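Local coordinates for protein putative fimbrium anchoring subunit Fim4B (Bacteroides ovatus, PDB 5CAG) that probably serves as a lipid-anchored outer-membrane subunit that fixes a fimbrium of the gut bacterium to its cell surface, at residues 159-171 with 182-194. Sequence-based numbering, arbitrary orientation.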
loop_
_atom_site.group_PDB
_atom_site.type_symbol
_atom_site.label_atom_id
_atom_site.label_comp_id
_atom_site.label_asym_id
_atom_site.label_seq_id
_atom_site.Cartn_x
_atom_site.Cartn_y
_atom_site.Cartn_z
ATOM N N VAL A 159 -22.337 -19.301 -13.195
ATOM C CA VAL A 159 -21.780 -18.546 -12.083
ATOM C C VAL A 159 -22.739 -17.448 -11.642
ATOM O O VAL A 159 -23.294 -16.728 -12.475
ATOM C CB VAL A 159 -20.379 -17.957 -12.393
ATOM C CG1 VAL A 159 -19.886 -17.111 -11.231
ATOM C CG2 VAL A 159 -19.363 -19.049 -12.707
ATOM N N ALA A 160 -22.915 -17.325 -10.324
ATOM C CA ALA A 160 -23.697 -16.274 -9.693
ATOM C C ALA A 160 -22.802 -15.084 -9.485
ATOM O O ALA A 160 -23.142 -13.980 -9.916
ATOM C CB ALA A 160 -24.259 -16.750 -8.362
ATOM N N THR A 161 -21.643 -15.309 -8.815
ATOM C CA THR A 161 -20.641 -14.281 -8.553
ATOM C C THR A 161 -19.268 -14.904 -8.422
ATOM O O THR A 161 -19.171 -16.085 -8.079
ATOM C CB THR A 161 -21.008 -13.425 -7.342
ATOM O OG1 THR A 161 -20.132 -12.294 -7.315
ATOM C CG2 THR A 161 -21.003 -14.196 -6.022
ATOM N N VAL A 162 -18.213 -14.112 -8.740
ATOM C CA VAL A 162 -16.799 -14.523 -8.645
ATOM C C VAL A 162 -16.055 -13.626 -7.648
ATOM O O VAL A 162 -16.172 -12.387 -7.719
ATOM C CB VAL A 162 -16.064 -14.525 -9.994
ATOM C CG1 VAL A 162 -14.795 -15.346 -9.907
ATOM C CG2 VAL A 162 -16.948 -15.049 -11.103
ATOM N N VAL A 163 -15.287 -14.253 -6.738
ATOM C CA VAL A 163 -14.507 -13.564 -5.722
ATOM C C VAL A 163 -13.024 -13.890 -5.957
ATOM O O VAL A 163 -12.601 -15.055 -5.855
ATOM C CB VAL A 163 -15.005 -13.893 -4.275
ATOM C CG1 VAL A 163 -13.959 -13.606 -3.192
ATOM C CG2 VAL A 163 -16.282 -13.130 -3.964
ATOM N N GLY A 164 -12.255 -12.855 -6.279
ATOM C CA GLY A 164 -10.821 -12.994 -6.481
ATOM C C GLY A 164 -10.003 -12.705 -5.236
ATOM O O GLY A 164 -10.392 -11.896 -4.388
ATOM N N SER A 165 -8.855 -13.361 -5.132
ATOM C CA SER A 165 -7.888 -13.179 -4.056
ATOM C C SER A 165 -6.506 -13.387 -4.629
ATOM O O SER A 165 -6.340 -14.170 -5.576
ATOM C CB SER A 165 -8.144 -14.119 -2.883
ATOM O OG SER A 165 -8.455 -15.456 -3.251
ATOM N N ILE A 166 -5.522 -12.648 -4.107
ATOM C CA ILE A 166 -4.148 -12.779 -4.571
ATOM C C ILE A 166 -3.230 -12.853 -3.345
ATOM O O ILE A 166 -3.219 -11.968 -2.472
ATOM C CB ILE A 166 -3.754 -11.698 -5.603
ATOM C CG1 ILE A 166 -2.343 -11.913 -6.150
ATOM C CG2 ILE A 166 -3.948 -10.291 -5.071
ATOM C CD1 ILE A 166 -2.262 -11.934 -7.588
ATOM N N ASP A 167 -2.521 -13.977 -3.272
ATOM C CA ASP A 167 -1.580 -14.304 -2.219
ATOM C C ASP A 167 -0.181 -14.043 -2.679
ATOM O O ASP A 167 0.110 -14.227 -3.858
ATOM C CB ASP A 167 -1.721 -15.777 -1.852
ATOM C CG ASP A 167 -2.636 -16.024 -0.687
ATOM O OD1 ASP A 167 -2.393 -15.429 0.397
ATOM O OD2 ASP A 167 -3.560 -16.861 -0.829
ATOM N N GLY A 168 0.690 -13.658 -1.750
ATOM C CA GLY A 168 2.101 -13.442 -2.050
ATOM C C GLY A 168 2.536 -12.017 -2.311
ATOM O O GLY A 168 3.731 -11.777 -2.485
ATOM N N LEU A 169 1.594 -11.062 -2.375
ATOM C CA LEU A 169 1.965 -9.667 -2.617
ATOM C C LEU A 169 2.029 -8.921 -1.295
ATOM O O LEU A 169 1.624 -9.462 -0.276
ATOM C CB LEU A 169 1.016 -8.974 -3.606
ATOM C CG LEU A 169 0.964 -9.525 -5.026
ATOM C CD1 LEU A 169 -0.027 -8.753 -5.851
ATOM C CD2 LEU A 169 2.264 -9.450 -5.684
ATOM N N SER A 170 2.586 -7.707 -1.296
ATOM C CA SER A 170 2.733 -6.915 -0.075
ATOM C C SER A 170 1.402 -6.220 0.235
ATOM O O SER A 170 0.951 -5.345 -0.513
ATOM C CB SER A 170 3.888 -5.922 -0.210
ATOM O OG SER A 170 5.029 -6.533 -0.797
ATOM N N ASP A 171 0.743 -6.671 1.309
ATOM C CA ASP A 171 -0.550 -6.135 1.731
ATOM C C ASP A 171 -0.346 -5.138 2.871
ATOM O O ASP A 171 -1.307 -4.531 3.354
ATOM C CB ASP A 171 -1.504 -7.283 2.126
ATOM C CG ASP A 171 -0.930 -8.242 3.143
ATOM O OD1 ASP A 171 -0.991 -7.924 4.347
ATOM O OD2 ASP A 171 -0.420 -9.320 2.727
ATOM N N CYS A 182 4.266 -9.087 3.413
ATOM C CA CYS A 182 3.148 -9.973 3.145
ATOM C C CYS A 182 2.724 -10.668 4.427
ATOM O O CYS A 182 3.517 -11.383 5.053
ATOM C CB CYS A 182 3.504 -10.970 2.053
ATOM S SG CYS A 182 2.162 -12.105 1.643
ATOM N N SER A 183 1.466 -10.446 4.820
ATOM C CA SER A 183 0.935 -10.995 6.052
ATOM C C SER A 183 0.401 -12.401 5.876
ATOM O O SER A 183 -0.130 -12.966 6.831
ATOM C CB SER A 183 -0.163 -10.096 6.592
ATOM O OG SER A 183 -1.336 -10.183 5.805
ATOM N N SER A 184 0.512 -12.963 4.661
ATOM C CA SER A 184 0.017 -14.298 4.310
ATOM C C SER A 184 -1.557 -14.336 4.301
ATOM O O SER A 184 -2.168 -15.395 4.127
ATOM C CB SER A 184 0.641 -15.363 5.207
ATOM O OG SER A 184 2.050 -15.169 5.266
ATOM N N GLN A 185 -2.183 -13.152 4.404
ATOM C CA GLN A 185 -3.612 -12.908 4.273
ATOM C C GLN A 185 -3.883 -12.431 2.843
ATOM O O GLN A 185 -3.284 -11.439 2.415
ATOM C CB GLN A 185 -4.078 -11.850 5.267
ATOM C CG GLN A 185 -4.006 -12.248 6.716
ATOM C CD GLN A 185 -4.558 -11.138 7.551
ATOM O OE1 GLN A 185 -5.672 -11.230 8.092
ATOM N NE2 GLN A 185 -3.812 -10.035 7.618
ATOM N N PRO A 186 -4.749 -13.105 2.070
ATOM C CA PRO A 186 -4.956 -12.699 0.671
ATOM C C PRO A 186 -5.651 -11.357 0.484
ATOM O O PRO A 186 -6.514 -10.974 1.282
ATOM C CB PRO A 186 -5.845 -13.810 0.119
ATOM C CG PRO A 186 -5.663 -14.953 1.058
ATOM C CD PRO A 186 -5.516 -14.320 2.387
ATOM N N ILE A 187 -5.291 -10.649 -0.601
ATOM C CA ILE A 187 -5.957 -9.395 -0.933
ATOM C C ILE A 187 -7.188 -9.758 -1.739
ATOM O O ILE A 187 -7.078 -10.469 -2.731
ATOM C CB ILE A 187 -5.038 -8.414 -1.693
ATOM C CG1 ILE A 187 -3.842 -7.989 -0.829
ATOM C CG2 ILE A 187 -5.845 -7.190 -2.164
ATOM C CD1 ILE A 187 -2.759 -7.318 -1.601
ATOM N N TYR A 188 -8.348 -9.311 -1.307
ATOM C CA TYR A 188 -9.596 -9.571 -2.003
ATOM C C TYR A 188 -9.821 -8.559 -3.070
ATOM O O TYR A 188 -9.545 -7.374 -2.870
ATOM C CB TYR A 188 -10.769 -9.533 -1.008
ATOM C CG TYR A 188 -12.133 -9.198 -1.584
ATOM C CD1 TYR A 188 -12.955 -10.192 -2.106
ATOM C CD2 TYR A 188 -12.654 -7.919 -1.483
ATOM C CE1 TYR A 188 -14.244 -9.907 -2.553
ATOM C CE2 TYR A 188 -13.943 -7.626 -1.921
ATOM C CZ TYR A 188 -14.724 -8.614 -2.483
ATOM O OH TYR A 188 -15.989 -8.291 -2.919
ATOM N N PHE A 189 -10.447 -9.002 -4.158
ATOM C CA PHE A 189 -10.869 -8.118 -5.237
ATOM C C PHE A 189 -12.099 -8.700 -5.914
ATOM O O PHE A 189 -12.281 -9.915 -5.943
ATOM C CB PHE A 189 -9.738 -7.832 -6.238
ATOM C CG PHE A 189 -9.078 -9.050 -6.815
ATOM C CD1 PHE A 189 -9.562 -9.641 -7.975
ATOM C CD2 PHE A 189 -7.954 -9.602 -6.210
ATOM C CE1 PHE A 189 -8.933 -10.761 -8.518
ATOM C CE2 PHE A 189 -7.341 -10.737 -6.738
ATOM C CZ PHE A 189 -7.829 -11.303 -7.892
ATOM N N GLU A 190 -12.969 -7.831 -6.401
ATOM C CA GLU A 190 -14.145 -8.261 -7.147
ATOM C C GLU A 190 -13.714 -8.607 -8.550
ATOM O O GLU A 190 -12.718 -8.049 -9.056
ATOM C CB GLU A 190 -15.228 -7.180 -7.181
ATOM C CG GLU A 190 -15.549 -6.619 -5.825
ATOM C CD GLU A 190 -16.660 -5.597 -5.778
ATOM O OE1 GLU A 190 -17.150 -5.193 -6.862
ATOM O OE2 GLU A 190 -17.037 -5.204 -4.643
ATOM N N VAL A 191 -14.480 -9.520 -9.188
ATOM C CA VAL A 191 -14.227 -10.010 -10.554
ATOM C C VAL A 191 -15.483 -9.784 -11.392
ATOM O O VAL A 191 -16.576 -10.195 -10.983
ATOM C CB VAL A 191 -13.809 -11.498 -10.551
ATOM C CG1 VAL A 191 -13.527 -11.977 -11.957
ATOM C CG2 VAL A 191 -12.613 -11.754 -9.635
ATOM N N LYS A 192 -15.324 -9.119 -12.547
ATOM C CA LYS A 192 -16.383 -8.801 -13.516
ATOM C C LYS A 192 -16.539 -10.002 -14.434
ATOM O O LYS A 192 -15.550 -10.449 -15.025
ATOM C CB LYS A 192 -16.035 -7.512 -14.314
ATOM C CG LYS A 192 -17.132 -7.051 -15.276
ATOM C CD LYS A 192 -16.706 -5.898 -16.182
ATOM C CE LYS A 192 -17.792 -5.527 -17.173
ATOM N NZ LYS A 192 -17.479 -4.275 -17.919
ATOM N N LYS A 193 -17.744 -10.557 -14.537
ATOM C CA LYS A 193 -17.837 -11.715 -15.404
ATOM C C LYS A 193 -18.463 -11.349 -16.722
ATOM O O LYS A 193 -19.529 -10.743 -16.759
ATOM C CB LYS A 193 -18.553 -12.926 -14.745
ATOM C CG LYS A 193 -20.051 -12.826 -14.518
ATOM C CD LYS A 193 -20.702 -14.197 -14.378
ATOM C CE LYS A 193 -22.178 -14.090 -14.066
ATOM N NZ LYS A 193 -22.986 -15.039 -14.895
ATOM N N GLY A 194 -17.789 -11.729 -17.797
ATOM C CA GLY A 194 -18.312 -11.602 -19.152
ATOM C C GLY A 194 -19.117 -12.845 -19.496
ATOM O O GLY A 194 -19.788 -13.426 -18.624
#
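Asp-171 and Ile-187 meet where strand 187-193 begins, and Asp-171 also takes hold of the turn that leads into it. Its carboxylate is set between the backbone N and the carbonyl carbon (chi1 53°), from where each oxygen accepts a bond on its syn side, the donors standing somewhat out of the carboxylate plane. Asp-171 OD1 receives Ser-183 OG at 2.7 Å. Asp-171 OD2 receives Ser-183 N at 3.0 Å. Ser-183 OG in turn accepts a bond from Gln-185 NE2, in the plane of that amide, while Gln-185 OE1 is held by Asn-98. The methylene of Asp-171 lies against Ile-187, CB to CG1 3.8 Å, and so joins the polar turn to the apolar side of the strand.

From Ile-187 onward the strand runs antiparallel to strand 161-167, within a beta-rich fold consistent with the family's transthyretin-like clan. Ile-166 and Ile-187 form a hydrogen-bonded pair, with Ile-187 N reaching Ile-166 O almost straight (171° at the hydrogen), and Gly-164 and Phe-189 form the next. Between these pairs Ser-165 stands across from Tyr-188. With no side chain at Gly-164, the Phe-189 ring folds back over the neighbouring strand: Gly-164 CA sits over its face, 3.8 Å from the centroid in a CH-pi contact, and Ile-166 CG2 comes to 3.8 Å from Phe-189 CE2. The same ring stacks on Phe-202 of strand 197-205. On the reverse side, Val-163 CG1 touches the edge of the Tyr-188 ring in its plane, 3.7 Å from CD1.

At the far end Lys-193 NZ donates to Val-159 O and to Leu-156 O. Main-chain bonds place strand 159-167 between 187-193 and 232-239, Ile-166, Phe-189 and Val-191 share a face packed on strand 197-205, and Asp-171, a buried residue gripped through both carboxylate oxygens by Ser-183, ties down the turn at 182-186.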